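Local coordinates for protein diphosphomevalonate decarboxylase, putative (Trypanosoma brucei, PDB 2HKE) that probably catalyses the ATP-dependent decarboxylation of (R)-5-diphosphomevalonate to isopentenyl diphosphate in the mevalonate pathway, at residues W20-R23 against L29-P32. The protein carries 1 engineered substitution. Residues are numbered along the deposited sequence; the frame is centred on the assembly and turned at random.
Sequences WGKR and LILP. With SO4 (sulfate ion), chain C.
R23 reaches across to L31 and P32 with both backbone and side chain, joining segments 20-23 and 29-32 within the loop that links strands 5-15 and 36-40 in the N-terminal domain of this GHMP-family fold. Its amide N donates to L31 O (2.9 Å), beside the single backbone bridge of K22 with P32. The side chain leaves with CG between the backbone N and carbonyl carbon (chi1 69°) and stays extended to NE. NH1 donates to P32 O at 3.0 Å, with 157° at the hydrogen. That oxygen lies near the guanidinium plane, while L31 CB sits 3.7 Å above the centre of one face; arginine suits the place by offering polar edges and a flat face together. K160 O also accepts from NH1. G21 takes backbone angles that would press a CB against W20 O, and its own oxygen meets P32 CA. Beside I30, whose CD1 lies 3.7 Å from K22 CE, the lysine runs long enough to reach a sulfate, probably from the crystallisation liquor, which R77, S144, G145 and T200 also bind. Y19 OH bonds both K22 NZ and this anion; a bend at chi4 (62°) brings NZ to 2.6 Å from sulfate O1.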
ATOM      1  N   TRP A  20      -0.563   3.100  11.870  1.00 18.76           N
ATOM      2  CA  TRP A  20      -0.250   4.460  12.195  1.00 19.15           C
ATOM      3  C   TRP A  20       0.246   4.472  13.621  1.00 19.90           C
ATOM      4  O   TRP A  20      -0.527   4.523  14.544  1.00 20.02           O
ATOM      5  CB  TRP A  20      -1.456   5.377  12.003  1.00 19.58           C
ATOM      6  CG  TRP A  20      -1.101   6.837  11.972  1.00 19.41           C
ATOM      7  CD1 TRP A  20      -1.398   7.776  12.912  1.00 20.91           C
ATOM      8  CD2 TRP A  20      -0.489   7.513  10.903  1.00 18.09           C
ATOM      9  NE1 TRP A  20      -0.932   9.018  12.514  1.00 21.22           N
ATOM     10  CE2 TRP A  20      -0.380   8.874  11.269  1.00 20.58           C
ATOM     11  CE3 TRP A  20       0.025   7.108   9.665  1.00 19.84           C
ATOM     12  CZ2 TRP A  20       0.220   9.809  10.448  1.00 22.60           C
ATOM     13  CZ3 TRP A  20       0.646   8.067   8.861  1.00 19.14           C
ATOM     14  CH2 TRP A  20       0.734   9.392   9.270  1.00 22.34           C
ATOM     15  N   GLY A  21       1.561   4.343  13.766  1.00 18.82           N
ATOM     16  CA  GLY A  21       2.241   4.343  15.031  1.00 19.85           C
ATOM     17  C   GLY A  21       3.148   3.148  15.275  1.00 20.21           C
ATOM     18  O   GLY A  21       2.720   1.979  15.118  1.00 20.07           O
ATOM     19  N   LYS A  22       4.373   3.435  15.711  1.00 19.68           N
ATOM     20  CA  LYS A  22       5.283   2.431  16.228  1.00 20.09           C
ATOM     21  C   LYS A  22       5.291   2.427  17.763  1.00 21.36           C
ATOM     22  O   LYS A  22       5.365   3.498  18.398  1.00 19.29           O
ATOM     23  CB  LYS A  22       6.693   2.660  15.701  1.00 20.21           C
ATOM     24  CG  LYS A  22       6.782   2.619  14.162  1.00 21.37           C
ATOM     25  CD  LYS A  22       8.131   3.083  13.682  1.00 19.97           C
ATOM     26  CE  LYS A  22       8.327   3.187  12.163  1.00 21.62           C
ATOM     27  NZ  LYS A  22       7.424   4.146  11.557  1.00 22.38           N
ATOM     28  N   ARG A  23       5.229   1.238  18.339  1.00 20.73           N
ATOM     29  CA  ARG A  23       5.237   1.089  19.782  1.00 21.39           C
ATOM     30  C   ARG A  23       6.606   1.284  20.431  1.00 23.74           C
ATOM     31  O   ARG A  23       7.645   1.379  19.759  1.00 22.47           O
ATOM     32  CB  ARG A  23       4.615  -0.251  20.169  1.00 21.85           C
ATOM     33  CG  ARG A  23       5.425  -1.474  19.797  1.00 21.10           C
ATOM     34  CD  ARG A  23       4.783  -2.736  20.366  1.00 22.65           C
ATOM     35  NE  ARG A  23       5.596  -3.945  20.237  1.00 22.78           N
ATOM     36  CZ  ARG A  23       5.465  -4.864  19.276  1.00 22.43           C
ATOM     37  NH1 ARG A  23       4.637  -4.678  18.267  1.00 21.68           N
ATOM     38  NH2 ARG A  23       6.228  -5.948  19.279  1.00 22.50           N
ATOM     39  N   LEU A  29      13.412  -1.246  14.817  1.00 19.95           N
ATOM     40  CA  LEU A  29      12.879  -2.544  14.346  1.00 20.54           C
ATOM     41  C   LEU A  29      11.583  -2.455  13.552  1.00 19.90           C
ATOM     42  O   LEU A  29      11.278  -3.419  12.839  1.00 19.62           O
ATOM     43  CB  LEU A  29      12.706  -3.547  15.487  1.00 19.69           C
ATOM     44  CG  LEU A  29      14.036  -3.979  16.134  1.00 24.23           C
ATOM     45  CD1 LEU A  29      13.725  -4.799  17.348  1.00 24.89           C
ATOM     46  CD2 LEU A  29      14.897  -4.788  15.161  1.00 27.33           C
ATOM     47  N   ILE A  30      10.866  -1.322  13.615  1.00 18.77           N
ATOM     48  CA  ILE A  30       9.585  -1.131  12.887  1.00 19.47           C
ATOM     49  C   ILE A  30       8.542  -2.126  13.465  1.00 19.69           C
ATOM     50  O   ILE A  30       8.053  -3.057  12.803  1.00 19.63           O
ATOM     51  CB  ILE A  30       9.751  -1.231  11.341  1.00 19.17           C
ATOM     52  CG1 ILE A  30      11.043  -0.518  10.841  1.00 20.46           C
ATOM     53  CG2 ILE A  30       8.472  -0.714  10.635  1.00 18.81           C
ATOM     54  CD1 ILE A  30      11.126   0.958  11.215  1.00 22.37           C
ATOM     55  N   LEU A  31       8.171  -1.871  14.715  1.00 19.05           N
ATOM     56  CA  LEU A  31       7.200  -2.673  15.451  1.00 18.48           C
ATOM     57  C   LEU A  31       5.997  -1.771  15.739  1.00 18.56           C
ATOM     58  O   LEU A  31       6.155  -0.689  16.327  1.00 18.35           O
ATOM     59  CB  LEU A  31       7.785  -3.224  16.777  1.00 18.00           C
ATOM     60  CG  LEU A  31       9.185  -3.783  16.673  1.00 19.40           C
ATOM     61  CD1 LEU A  31       9.638  -4.242  18.056  1.00 24.08           C
ATOM     62  CD2 LEU A  31       9.189  -4.934  15.703  1.00 18.40           C
ATOM     63  N   PRO A  32       4.821  -2.151  15.238  1.00 18.20           N
ATOM     64  CA  PRO A  32       3.712  -1.224  15.257  1.00 18.32           C
ATOM     65  C   PRO A  32       2.920  -1.280  16.569  1.00 19.14           C
ATOM     66  O   PRO A  32       3.041  -2.264  17.312  1.00 19.23           O
ATOM     67  CB  PRO A  32       2.890  -1.684  14.099  1.00 19.22           C
ATOM     68  CG  PRO A  32       3.049  -3.163  14.095  1.00 18.86           C
ATOM     69  CD  PRO A  32       4.467  -3.398  14.565  1.00 18.12           C
TER
HETATM   70  S   SO4 C 381       7.567   3.425   8.096  1.00 23.93           S
HETATM   71  O1  SO4 C 381       8.100   4.348   9.079  1.00 24.28           O
HETATM   72  O2  SO4 C 381       6.304   3.917   7.597  1.00 24.08           O
HETATM   73  O3  SO4 C 381       8.487   3.301   6.972  1.00 22.99           O
HETATM   74  O4  SO4 C 381       7.335   2.120   8.720  1.00 23.69           O